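Local coordinates for protein topoisomerase IV subunit A (Escherichia coli, PDB 1ZVT) that forms the C-terminal beta-pinwheel domain of the A subunit of topoisomerase IV, the enzyme that decatenates and relaxes DNA, and probably binds DNA to set substrate preference, at residues V48-T53 with H88-S93; G54-I59 with N113-R118; D95-M100 with G107-F112; S102-G107 with T127-A132; V138-A143 with F159-L164. All blocks are in the same frame, centred on the assembly; numbering follows the deposited sequence.

Contact 1: V48-T53 with H88-S93; sequences VFVDST and HMLMES
F49 holds CG anti to its carbonyl carbon (chi1 -61°) and M89 holds CG anti to its backbone N (chi1 180°), and from these starts the two side chains run side by side, pointing the same way. They form a non-hydrogen-bonded pair in an antiparallel sheet, one blade of the beta-pinwheel, in which strand 86-90 is an edge strand and strand 47-51 its neighbour. M89 SD lies 3.5 Å from F49 CE2, a Met-aromatic contact that meets the ring obliquely; strand 3-9 packs against M89 too. The flanking pairs V48–L90 and V50–H88 are hydrogen-bonded. V48 N reaches L90 O at 2.9 Å, V50 N reaches H88 O at 2.8 Å, and the return bond from H88 N to V50 O is longer, 3.3 Å. V48, V50, H88 and L90 send their side chains to the face opposite F49 and M89, and there V50 CB touches H88 CD2 at 4.1 Å. At the end of strand 47-51 the chain turns at D51, whose OD2 bonds Y57 OH. An Asx turn forms here: D51 OD1 accepts T53 N at 2.8 Å and, from the same face of the carboxylate, T53 OG1 at 2.7 Å.

Contact 2: G54-I59 with N113-R118; sequences GRSYAI and NDLVAR
S56 and A58 of strand 55-59 point toward the loop 113-118, and the close packing gathers round them. S56 places OG between its backbone N and carbonyl carbon (chi1 66°), where it donates to L115 O at 2.9 Å. It meets that oxygen from the side, with a C=O...OG angle of 112°. Two residues on, A58 N gives a 2.8 Å bond to A117 O, the donor standing 46° above the carbonyl plane. Methyl groups fill in around these two bonds: A58 CB meets V116 CG1 at 3.7 Å, and A117 CB lies 3.7 Å from S56 O. V48 of the adjacent strand packs against L115, V116 and A58, closing the buried side. An alanine in place of S56 would remove OG and would probably leave L115 O without this bond, so that the loop was less firmly fixed to the strand. The other end is looser and wetter. R118 is exposed, its CG only brushing A58 CB at 4.2 Å, and a water joins the two backbones there by donating to A58 O at 2.7 Å and to R118 O at 2.9 Å. The loop 113-118 leaves the next blade's hairpin and leads to strand 123-124, which joins the sheet beside strand 55-59; such strand exchange between successive blades is the hallmark of the beta-pinwheel.

Contact 3: D95-M100 with G107-F112; sequences DQKLLM and GFVCTF
Strands 97-100 and 107-111 run antiparallel, their N-to-C directions 147° apart and their axes 4.5 Å apart at closest approach, as the two arms of a beta hairpin. L98–C110 and M100–F108 are hydrogen-bonded pairs, each with bonds in both directions; L98 N to C110 O measures 2.8 Å. Past the last pair, F112 N still reaches Q96 O at 2.9 Å. On the face bearing M100 and F108 the two side chains lie side by side. F108 has CG between its backbone N and carbonyl carbon (chi1 56°), and M100 CB sits over one face of the ring, 4.0 Å from its centroid, in a CH-pi contact. M100 CG also touches C110 SG at 3.6 Å. A serine in place of F108 would remove the ring beside M100 CB and would probably open a gap there, leaving the M100 side chain less confined. Further along that face, L98 CD1 packs 3.8 Å from F112 CA. On the other face, K97 crosses V109 at about a right angle, with CD 3.7 Å from V109 CG1, and its CE lies 3.9 Å from T111 CG2. The hairpin is central in its blade: V138 of strand 138-139 bonds L99, I140 just after it bonds K97, and strand 173-174 pairs beside strand 106-111. L98 and F112 pack on L90 of the preceding blade, and L99 on L193 and V195 of the following one.

Contact 4: S102-G107 with T127-A132; sequences SDAGYG and TLPENA
A104 turns its CB toward the pyrrolidine ring of P129 and meets CG at 3.7 Å, while S102, two residues earlier, points CB at L128 CD2, 3.6 Å away. Two turns thus face each other: a type I turn, S102 to G105, which links strands 97-101 and 106-111 of the hairpin, and a type II turn, P129 to A132, in the loop that runs from strand 123-124 to strand 138-139. A104 CB also approaches A132 CB at 4.3 Å, so this methyl faces both the proline and the alanine. D103, between S102 and A104 in sequence, reaches A132. Its CG stands between the backbone N and the carbonyl carbon (chi1 69°). OD1 lies 3.3 Å from A132 CB; the same oxygen accepts a hydrogen bond from H133 N, one residue further on. S102 OG lies 4.0 Å from P129 CD and donates to a water at 2.8 Å, which in turn donates to T127 O at 2.8 Å. No direct hydrogen bond joins the two segments. They are therefore joined mainly by apolar contacts, with polar links through the water to T127 O and, just beyond, through D103, whose carboxylate and backbone both bond H133.

Contact 5: V138-A143 with F159-L164; sequences VVIEDA and FPVSDL
I140 and V161 make the apolar part of the contact, reaching toward each other tip to tip with I140 CD1 4.0 Å from V161 CG2. V161 holds CG1 between N and the carbonyl carbon (chi1 72°), which leaves CG2 anti to the backbone N and turned to I140, while CG1 comes within 3.9 Å of A143 O. V195 of strand 190-196 also packs on V161, and K97 and L99 of strand 97-101 pack on I140, so the pair is buried although the segments share little surface. A second, looser kind of contact sets side-chain carbon against backbone oxygen: S162 CB lies 4.0 Å from A143 O. Both residues are exposed, and this end of the contact faces solvent. The polar link across the segments is indirect. A water donates to A143 O at 2.6 Å and accepts from S162 N at 3.1 Å, and no direct hydrogen bond joins the two segments. Local bonds fix the two backbones instead. The 3-10 turn at 161-163 is braced by D163 N to P160 O at 2.9 Å and by L164 N to V161 O at 3.1 Å. In the other segment, D142 OD2 bonds S144 OG and D142 N bonds D145 OD2. The contact lies where consecutive blades join: from edge strand 138-139 the chain passes through D142 and A143 to strands 146-151 and 155-160 of the next blade, and after 159-164 it returns strand 173-174 to the first, the strand exchange of the beta-pinwheel.

How the contacts relate
Contacts 1 and 3 are buried strand pairings with regular backbone bonds in two successive blades, and F112 of contact 3 packs against V48 and the backbone of 90-93 in contact 1. Contact 2, also buried, shares a sheet with contact 1 through the adjacent strands 47-51 and 55-59; its loop joins that blade to the next, and L115 packs on C110 and L98 of contact 3. Contacts 4 and 5 are only partly buried, with no direct hydrogen bond across them; both combine small apolar contacts with a bridging water, which contact 2 has too, at its exposed end. Contact 4 lies at the hairpin turn of contact 3, sharing G107, while contact 5 borders strand 97-101, bonded to it by L99 N and V138 O.

Contact 1: V48-T53 with H88-S93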
# COMPACT_ATOMS: atom_id res chain seq x y z
N VAL A 48 -11.16 5.46 2.07
CA VAL A 48 -10.10 6.26 1.45
C VAL A 48 -9.53 5.49 0.25
O VAL A 48 -9.42 4.27 0.30
CB VAL A 48 -9.00 6.57 2.47
CG1 VAL A 48 -7.69 6.90 1.81
CG2 VAL A 48 -9.45 7.72 3.39
N PHE A 49 -9.18 6.24 -0.81
CA PHE A 49 -8.57 5.72 -2.02
C PHE A 49 -7.26 6.46 -2.22
O PHE A 49 -7.16 7.68 -1.99
CB PHE A 49 -9.50 5.94 -3.22
CG PHE A 49 -10.81 5.23 -3.07
CD1 PHE A 49 -11.90 5.88 -2.51
CD2 PHE A 49 -10.93 3.89 -3.43
CE1 PHE A 49 -13.13 5.20 -2.31
CE2 PHE A 49 -12.15 3.20 -3.22
CZ PHE A 49 -13.24 3.87 -2.67
N VAL A 50 -6.25 5.73 -2.67
CA VAL A 50 -4.99 6.37 -3.07
C VAL A 50 -4.76 6.13 -4.57
O VAL A 50 -4.85 4.97 -5.04
CB VAL A 50 -3.82 5.83 -2.25
CG1 VAL A 50 -2.54 6.54 -2.68
CG2 VAL A 50 -4.06 6.06 -0.73
N ASP A 51 -4.50 7.20 -5.32
CA ASP A 51 -4.26 7.04 -6.78
C ASP A 51 -2.79 6.85 -7.13
O ASP A 51 -1.91 6.94 -6.25
CB ASP A 51 -4.95 8.15 -7.62
CG ASP A 51 -4.20 9.50 -7.61
OD1 ASP A 51 -3.01 9.56 -7.28
OD2 ASP A 51 -4.83 10.50 -7.98
N SER A 52 -2.54 6.56 -8.41
CA SER A 52 -1.21 6.23 -8.89
C SER A 52 -0.21 7.40 -8.84
O SER A 52 0.99 7.18 -9.04
CB SER A 52 -1.30 5.70 -10.33
OG SER A 52 -2.00 6.62 -11.12
N THR A 53 -0.71 8.61 -8.59
CA THR A 53 0.11 9.81 -8.48
C THR A 53 0.41 10.20 -7.03
O THR A 53 1.12 11.18 -6.79
CB THR A 53 -0.51 11.02 -9.23
OG1 THR A 53 -1.65 11.52 -8.52
CG2 THR A 53 -0.91 10.65 -10.65
N HIS A 88 -5.33 1.78 -4.55
CA HIS A 88 -5.36 1.32 -3.17
C HIS A 88 -6.59 1.86 -2.45
O HIS A 88 -7.00 3.01 -2.69
CB HIS A 88 -4.09 1.73 -2.39
CG HIS A 88 -2.82 1.57 -3.18
ND1 HIS A 88 -2.21 0.35 -3.37
CD2 HIS A 88 -2.05 2.48 -3.82
CE1 HIS A 88 -1.13 0.51 -4.10
NE2 HIS A 88 -1.00 1.79 -4.39
N MET A 89 -7.16 1.02 -1.59
CA MET A 89 -8.36 1.35 -0.83
C MET A 89 -8.16 0.96 0.64
O MET A 89 -7.66 -0.15 0.93
CB MET A 89 -9.56 0.58 -1.41
CG MET A 89 -10.86 0.83 -0.70
SD MET A 89 -12.34 0.12 -1.53
CE MET A 89 -11.95 -1.64 -1.57
N LEU A 90 -8.53 1.85 1.55
CA LEU A 90 -8.34 1.61 2.99
C LEU A 90 -9.56 2.06 3.77
O LEU A 90 -10.21 3.06 3.42
CB LEU A 90 -7.15 2.41 3.52
CG LEU A 90 -5.78 1.93 3.03
CD1 LEU A 90 -5.38 2.60 1.72
CD2 LEU A 90 -4.76 2.22 4.12
N MET A 91 -9.84 1.36 4.86
CA MET A 91 -10.86 1.78 5.80
C MET A 91 -10.36 1.34 7.17
O MET A 91 -10.31 0.15 7.46
CB MET A 91 -12.19 1.11 5.44
CG MET A 91 -13.40 1.79 5.97
SD MET A 91 -14.89 1.22 5.12
CE MET A 91 -16.09 2.38 5.72
N GLU A 92 -9.96 2.31 7.99
CA GLU A 92 -9.32 2.07 9.29
C GLU A 92 -9.79 3.11 10.30
O GLU A 92 -10.48 4.08 9.95
CB GLU A 92 -7.79 2.17 9.15
CG GLU A 92 -7.15 1.26 8.06
CD GLU A 92 -7.18 -0.25 8.41
OE1 GLU A 92 -7.20 -0.60 9.61
OE2 GLU A 92 -7.16 -1.12 7.50
N SER A 93 -9.40 2.93 11.56
CA SER A 93 -9.73 3.91 12.59
C SER A 93 -8.94 5.19 12.30
O SER A 93 -7.88 5.13 11.66
CB SER A 93 -9.41 3.35 13.98
OG SER A 93 -8.01 3.15 14.10

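Contact 2: G54-I59 with N113-R118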
# COMPACT_ATOMS: atom_id res chain seq x y z
N GLY A 54 -0.10 9.42 -6.10
CA GLY A 54 0.15 9.66 -4.67
C GLY A 54 -0.86 10.57 -3.99
O GLY A 54 -0.62 11.05 -2.87
N ARG A 55 -1.98 10.80 -4.66
CA ARG A 55 -3.07 11.58 -4.04
C ARG A 55 -4.01 10.67 -3.27
O ARG A 55 -4.22 9.54 -3.66
CB ARG A 55 -3.85 12.37 -5.12
CG ARG A 55 -2.98 13.41 -5.86
CD ARG A 55 -3.83 14.37 -6.69
NE ARG A 55 -4.62 15.30 -5.88
CZ ARG A 55 -4.19 16.49 -5.43
NH1 ARG A 55 -2.94 16.90 -5.67
NH2 ARG A 55 -5.00 17.26 -4.73
N SER A 56 -4.59 11.17 -2.17
CA SER A 56 -5.61 10.41 -1.41
C SER A 56 -6.96 11.14 -1.39
O SER A 56 -7.02 12.37 -1.48
CB SER A 56 -5.16 10.10 0.02
OG SER A 56 -5.02 11.28 0.79
N TYR A 57 -8.04 10.37 -1.26
CA TYR A 57 -9.39 10.87 -1.38
C TYR A 57 -10.24 10.12 -0.39
O TYR A 57 -10.05 8.91 -0.23
CB TYR A 57 -9.96 10.58 -2.77
CG TYR A 57 -9.14 11.00 -3.94
CD1 TYR A 57 -8.08 10.22 -4.40
CD2 TYR A 57 -9.47 12.16 -4.66
CE1 TYR A 57 -7.34 10.60 -5.52
CE2 TYR A 57 -8.73 12.54 -5.78
CZ TYR A 57 -7.68 11.75 -6.20
OH TYR A 57 -6.92 12.12 -7.28
N ALA A 58 -11.18 10.81 0.26
CA ALA A 58 -12.14 10.12 1.12
C ALA A 58 -13.56 10.25 0.58
O ALA A 58 -13.95 11.30 0.06
CB ALA A 58 -12.08 10.68 2.52
N ILE A 59 -14.33 9.17 0.72
CA ILE A 59 -15.73 9.15 0.29
C ILE A 59 -16.57 8.64 1.47
O ILE A 59 -16.15 7.75 2.21
CB ILE A 59 -15.93 8.22 -0.95
CG1 ILE A 59 -15.25 8.80 -2.20
CG2 ILE A 59 -17.43 7.92 -1.22
CD1 ILE A 59 -15.46 7.95 -3.49
N ASN A 113 -6.22 9.34 9.37
CA ASN A 113 -6.78 10.68 9.29
C ASN A 113 -6.06 11.58 8.29
O ASN A 113 -6.70 12.39 7.62
CB ASN A 113 -6.81 11.35 10.67
CG ASN A 113 -7.63 12.61 10.66
OD1 ASN A 113 -7.13 13.69 10.95
ND2 ASN A 113 -8.89 12.48 10.27
N ASP A 114 -4.74 11.41 8.15
CA ASP A 114 -3.95 12.20 7.22
C ASP A 114 -4.31 11.94 5.78
O ASP A 114 -4.03 12.77 4.94
CB ASP A 114 -2.46 11.91 7.41
CG ASP A 114 -1.94 12.41 8.74
OD1 ASP A 114 -2.34 13.53 9.14
OD2 ASP A 114 -1.14 11.71 9.37
N LEU A 115 -4.92 10.79 5.51
CA LEU A 115 -5.36 10.46 4.15
C LEU A 115 -6.75 11.02 3.83
O LEU A 115 -7.15 11.06 2.68
CB LEU A 115 -5.37 8.95 3.94
CG LEU A 115 -4.04 8.30 3.59
CD1 LEU A 115 -3.09 8.40 4.73
CD2 LEU A 115 -4.28 6.84 3.28
N VAL A 116 -7.49 11.43 4.86
CA VAL A 116 -8.91 11.76 4.65
C VAL A 116 -9.05 13.15 4.03
O VAL A 116 -8.79 14.17 4.70
CB VAL A 116 -9.70 11.64 5.95
CG1 VAL A 116 -11.16 12.15 5.80
CG2 VAL A 116 -9.68 10.19 6.43
N ALA A 117 -9.39 13.18 2.75
CA ALA A 117 -9.57 14.44 2.03
C ALA A 117 -10.91 14.36 1.31
O ALA A 117 -11.05 13.60 0.35
CB ALA A 117 -8.46 14.65 1.05
N ARG A 118 -11.90 15.11 1.81
CA ARG A 118 -13.27 14.95 1.35
C ARG A 118 -13.59 15.77 0.09
O ARG A 118 -14.67 15.60 -0.49
CB ARG A 118 -14.25 15.22 2.50
CG ARG A 118 -14.00 14.28 3.69
CD ARG A 118 -14.79 14.64 4.93
NE ARG A 118 -14.54 13.72 6.05
CZ ARG A 118 -15.13 12.53 6.20
NH1 ARG A 118 -15.98 12.09 5.29
NH2 ARG A 118 -14.85 11.76 7.24
O HOH W 1 -16.04 13.08 0.19

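Contact 3: D95-M100 with G107-F112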
# COMPACT_ATOMS: atom_id res chain seq x y z
N ASP A 95 -7.02 7.02 13.99
CA ASP A 95 -5.68 7.10 14.57
C ASP A 95 -4.74 6.01 14.09
O ASP A 95 -3.59 5.98 14.52
CB ASP A 95 -5.76 7.08 16.11
CG ASP A 95 -6.33 5.76 16.67
OD1 ASP A 95 -6.81 4.90 15.89
OD2 ASP A 95 -6.31 5.57 17.92
N GLN A 96 -5.22 5.12 13.20
CA GLN A 96 -4.43 3.94 12.77
C GLN A 96 -3.16 4.38 12.06
O GLN A 96 -3.21 5.12 11.08
CB GLN A 96 -5.26 3.04 11.80
CG GLN A 96 -4.49 1.84 11.26
CD GLN A 96 -4.10 0.88 12.36
OE1 GLN A 96 -4.96 0.40 13.11
NE2 GLN A 96 -2.80 0.62 12.48
N LYS A 97 -2.02 3.91 12.53
CA LYS A 97 -0.76 4.21 11.84
C LYS A 97 -0.58 3.43 10.54
O LYS A 97 -0.93 2.25 10.47
CB LYS A 97 0.44 3.95 12.76
CG LYS A 97 0.49 4.89 13.98
CD LYS A 97 1.18 6.20 13.64
CE LYS A 97 1.11 7.21 14.78
NZ LYS A 97 2.01 6.86 15.94
N LEU A 98 -0.01 4.11 9.54
CA LEU A 98 0.20 3.54 8.21
C LEU A 98 1.58 3.88 7.75
O LEU A 98 2.13 4.92 8.14
CB LEU A 98 -0.77 4.17 7.20
CG LEU A 98 -2.26 4.20 7.54
CD1 LEU A 98 -3.01 5.03 6.52
CD2 LEU A 98 -2.76 2.75 7.53
N LEU A 99 2.15 3.03 6.90
CA LEU A 99 3.41 3.36 6.24
C LEU A 99 3.13 3.74 4.79
O LEU A 99 2.62 2.91 4.03
CB LEU A 99 4.36 2.15 6.30
CG LEU A 99 5.64 2.16 5.47
CD1 LEU A 99 6.53 3.33 5.91
CD2 LEU A 99 6.39 0.83 5.62
N MET A 100 3.52 4.96 4.41
CA MET A 100 3.39 5.45 3.03
C MET A 100 4.78 5.54 2.42
O MET A 100 5.72 5.96 3.10
CB MET A 100 2.77 6.85 3.01
CG MET A 100 1.33 6.93 3.51
SD MET A 100 0.17 5.88 2.58
CE MET A 100 0.48 6.31 0.90
N GLY A 107 9.74 7.54 2.25
CA GLY A 107 8.40 7.44 2.81
C GLY A 107 8.25 7.96 4.21
O GLY A 107 9.15 8.64 4.75
N PHE A 108 7.11 7.67 4.82
CA PHE A 108 6.84 8.21 6.15
C PHE A 108 5.78 7.44 6.84
O PHE A 108 4.99 6.73 6.22
CB PHE A 108 6.49 9.72 6.07
CG PHE A 108 5.32 10.05 5.15
CD1 PHE A 108 4.02 10.07 5.65
CD2 PHE A 108 5.52 10.38 3.80
CE1 PHE A 108 2.91 10.38 4.81
CE2 PHE A 108 4.44 10.69 2.97
CZ PHE A 108 3.13 10.68 3.48
N VAL A 109 5.73 7.58 8.16
CA VAL A 109 4.62 7.03 8.91
C VAL A 109 3.57 8.14 9.04
O VAL A 109 3.93 9.30 9.23
CB VAL A 109 5.07 6.55 10.31
CG1 VAL A 109 3.88 6.10 11.13
CG2 VAL A 109 6.07 5.39 10.18
N CYS A 110 2.30 7.79 8.90
CA CYS A 110 1.22 8.76 9.14
C CYS A 110 0.04 8.04 9.78
O CYS A 110 0.16 6.86 10.14
CB CYS A 110 0.78 9.47 7.85
SG CYS A 110 0.02 8.42 6.56
N THR A 111 -1.07 8.75 10.00
CA THR A 111 -2.29 8.10 10.44
C THR A 111 -3.32 8.11 9.31
O THR A 111 -3.19 8.88 8.35
CB THR A 111 -2.92 8.79 11.67
OG1 THR A 111 -3.29 10.13 11.32
CG2 THR A 111 -1.96 8.78 12.89
N PHE A 112 -4.35 7.28 9.44
CA PHE A 112 -5.44 7.22 8.46
C PHE A 112 -6.08 8.60 8.27
O PHE A 112 -6.43 9.00 7.14
CB PHE A 112 -6.48 6.20 8.92
CG PHE A 112 -7.64 6.00 7.96
CD1 PHE A 112 -7.49 5.23 6.82
CD2 PHE A 112 -8.88 6.57 8.23
CE1 PHE A 112 -8.57 5.03 5.93
CE2 PHE A 112 -9.98 6.39 7.33
CZ PHE A 112 -9.81 5.61 6.18

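Contact 4: S102-G107 with T127-A132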
# COMPACT_ATOMS: atom_id res chain seq x y z
N SER A 102 7.25 5.60 -1.60
CA SER A 102 7.39 5.51 -3.05
C SER A 102 8.49 4.51 -3.41
O SER A 102 9.38 4.19 -2.60
CB SER A 102 7.74 6.88 -3.64
OG SER A 102 9.06 7.24 -3.27
N ASP A 103 8.49 4.05 -4.66
CA ASP A 103 9.50 3.08 -5.06
C ASP A 103 10.86 3.73 -5.32
O ASP A 103 11.82 3.04 -5.63
CB ASP A 103 9.04 2.24 -6.27
CG ASP A 103 8.95 3.02 -7.55
OD1 ASP A 103 9.15 4.25 -7.57
OD2 ASP A 103 8.64 2.37 -8.58
N ALA A 104 10.96 5.04 -5.13
CA ALA A 104 12.28 5.68 -5.07
C ALA A 104 12.98 5.43 -3.72
O ALA A 104 14.14 5.79 -3.55
CB ALA A 104 12.11 7.20 -5.33
N GLY A 105 12.26 4.85 -2.76
CA GLY A 105 12.83 4.48 -1.46
C GLY A 105 12.68 5.54 -0.38
O GLY A 105 13.45 5.56 0.60
N TYR A 106 11.69 6.42 -0.56
CA TYR A 106 11.35 7.44 0.43
C TYR A 106 9.97 7.18 1.00
O TYR A 106 9.11 6.67 0.31
CB TYR A 106 11.38 8.83 -0.23
CG TYR A 106 12.78 9.28 -0.58
CD1 TYR A 106 13.39 8.87 -1.77
CD2 TYR A 106 13.49 10.09 0.28
CE1 TYR A 106 14.70 9.28 -2.10
CE2 TYR A 106 14.79 10.50 -0.02
CZ TYR A 106 15.39 10.08 -1.20
OH TYR A 106 16.66 10.50 -1.49
N GLY A 107 9.74 7.54 2.25
CA GLY A 107 8.40 7.44 2.81
C GLY A 107 8.25 7.96 4.21
O GLY A 107 9.15 8.64 4.75
N THR A 127 4.68 12.70 -2.40
CA THR A 127 5.29 13.28 -3.57
C THR A 127 6.20 12.25 -4.23
O THR A 127 7.09 11.70 -3.58
CB THR A 127 6.08 14.53 -3.18
OG1 THR A 127 5.20 15.40 -2.46
CG2 THR A 127 6.62 15.24 -4.40
N LEU A 128 5.95 11.99 -5.51
CA LEU A 128 6.74 11.01 -6.24
C LEU A 128 7.84 11.68 -7.04
O LEU A 128 7.56 12.59 -7.85
CB LEU A 128 5.86 10.23 -7.20
CG LEU A 128 4.69 9.48 -6.59
CD1 LEU A 128 3.88 8.84 -7.70
CD2 LEU A 128 5.20 8.42 -5.61
N PRO A 129 9.08 11.21 -6.85
CA PRO A 129 10.19 11.57 -7.76
C PRO A 129 9.92 11.17 -9.20
O PRO A 129 8.97 10.45 -9.47
CB PRO A 129 11.37 10.77 -7.20
CG PRO A 129 11.06 10.69 -5.73
CD PRO A 129 9.55 10.41 -5.71
N GLU A 130 10.75 11.66 -10.12
CA GLU A 130 10.56 11.42 -11.54
C GLU A 130 10.41 9.93 -11.84
O GLU A 130 11.28 9.13 -11.48
CB GLU A 130 11.75 11.99 -12.32
CG GLU A 130 11.50 12.03 -13.81
CD GLU A 130 12.73 12.46 -14.59
OE1 GLU A 130 13.84 12.54 -14.00
OE2 GLU A 130 12.58 12.71 -15.80
N ASN A 131 9.29 9.57 -12.47
CA ASN A 131 9.00 8.19 -12.87
C ASN A 131 8.81 7.21 -11.72
O ASN A 131 8.84 5.99 -11.91
CB ASN A 131 10.09 7.69 -13.83
CG ASN A 131 10.18 8.55 -15.08
OD1 ASN A 131 9.16 9.06 -15.57
ND2 ASN A 131 11.40 8.76 -15.58
N ALA A 132 8.60 7.74 -10.52
CA ALA A 132 8.38 6.87 -9.37
C ALA A 132 6.92 6.48 -9.26
O ALA A 132 6.04 7.12 -9.87
CB ALA A 132 8.84 7.54 -8.10
O HOH W 2 8.46 9.73 -2.18

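Contact 5: V138-A143 with F159-L164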
# COMPACT_ATOMS: atom_id res chain seq x y z
N VAL A 138 0.96 0.25 3.97
CA VAL A 138 1.01 -0.85 4.91
C VAL A 138 0.44 -0.37 6.23
O VAL A 138 0.89 0.64 6.77
CB VAL A 138 2.42 -1.36 5.15
CG1 VAL A 138 2.40 -2.60 6.09
CG2 VAL A 138 3.09 -1.71 3.80
N VAL A 139 -0.57 -1.09 6.72
CA VAL A 139 -1.14 -0.81 8.03
C VAL A 139 -0.15 -1.29 9.09
O VAL A 139 0.30 -2.46 9.07
CB VAL A 139 -2.52 -1.48 8.21
CG1 VAL A 139 -3.03 -1.35 9.64
CG2 VAL A 139 -3.53 -0.93 7.24
N ILE A 140 0.22 -0.40 10.00
CA ILE A 140 1.20 -0.75 11.02
C ILE A 140 0.45 -1.26 12.26
O ILE A 140 -0.22 -0.47 12.95
CB ILE A 140 2.10 0.44 11.38
CG1 ILE A 140 2.97 0.87 10.19
CG2 ILE A 140 2.95 0.09 12.62
CD1 ILE A 140 3.58 2.28 10.35
N GLU A 141 0.58 -2.56 12.54
CA GLU A 141 -0.23 -3.21 13.59
C GLU A 141 0.33 -2.96 14.97
O GLU A 141 -0.43 -2.78 15.92
CB GLU A 141 -0.38 -4.72 13.33
CG GLU A 141 -1.20 -5.05 12.09
CD GLU A 141 -2.67 -4.64 12.19
OE1 GLU A 141 -3.19 -4.42 13.31
OE2 GLU A 141 -3.31 -4.53 11.12
N ASP A 142 1.66 -2.92 15.08
CA ASP A 142 2.36 -2.65 16.34
C ASP A 142 3.56 -1.71 16.12
O ASP A 142 4.36 -1.89 15.19
CB ASP A 142 2.83 -3.97 16.98
CG ASP A 142 3.62 -3.76 18.30
OD1 ASP A 142 3.57 -2.69 18.92
OD2 ASP A 142 4.30 -4.72 18.73
N ALA A 143 3.67 -0.72 17.00
CA ALA A 143 4.73 0.29 16.91
C ALA A 143 6.15 -0.29 16.92
O ALA A 143 7.08 0.34 16.42
CB ALA A 143 4.57 1.30 18.03
N PHE A 159 14.85 -2.50 9.65
CA PHE A 159 15.05 -1.68 10.85
C PHE A 159 13.69 -1.42 11.49
O PHE A 159 12.66 -1.57 10.81
CB PHE A 159 15.77 -0.35 10.51
CG PHE A 159 15.03 0.51 9.51
CD1 PHE A 159 13.97 1.33 9.90
CD2 PHE A 159 15.44 0.53 8.17
CE1 PHE A 159 13.30 2.13 8.96
CE2 PHE A 159 14.77 1.31 7.23
CZ PHE A 159 13.70 2.12 7.64
N PRO A 160 13.66 -1.05 12.78
CA PRO A 160 12.35 -0.85 13.43
C PRO A 160 11.56 0.26 12.74
O PRO A 160 12.11 1.31 12.43
CB PRO A 160 12.75 -0.43 14.85
CG PRO A 160 14.12 -1.02 15.05
CD PRO A 160 14.77 -0.80 13.71
N VAL A 161 10.27 0.02 12.48
CA VAL A 161 9.48 1.02 11.75
C VAL A 161 9.40 2.38 12.51
O VAL A 161 9.22 3.42 11.87
CB VAL A 161 8.08 0.47 11.33
CG1 VAL A 161 7.19 0.34 12.53
CG2 VAL A 161 7.43 1.35 10.23
N SER A 162 9.55 2.35 13.84
CA SER A 162 9.63 3.59 14.66
C SER A 162 10.78 4.51 14.26
O SER A 162 10.76 5.69 14.58
CB SER A 162 9.75 3.24 16.15
OG SER A 162 10.84 2.36 16.38
N ASP A 163 11.80 3.97 13.57
CA ASP A 163 12.92 4.77 13.07
C ASP A 163 12.54 5.73 11.94
O ASP A 163 13.25 6.72 11.69
CB ASP A 163 14.07 3.87 12.59
CG ASP A 163 14.93 3.34 13.71
OD1 ASP A 163 14.62 3.62 14.90
OD2 ASP A 163 15.92 2.64 13.40
N LEU A 164 11.43 5.46 11.26
CA LEU A 164 10.99 6.30 10.18
C LEU A 164 10.10 7.44 10.69
O LEU A 164 9.04 7.19 11.29
CB LEU A 164 10.22 5.45 9.16
CG LEU A 164 9.85 6.15 7.85
CD1 LEU A 164 11.07 6.59 7.06
CD2 LEU A 164 9.03 5.20 7.02
O HOH W 3 9.48 -0.22 15.53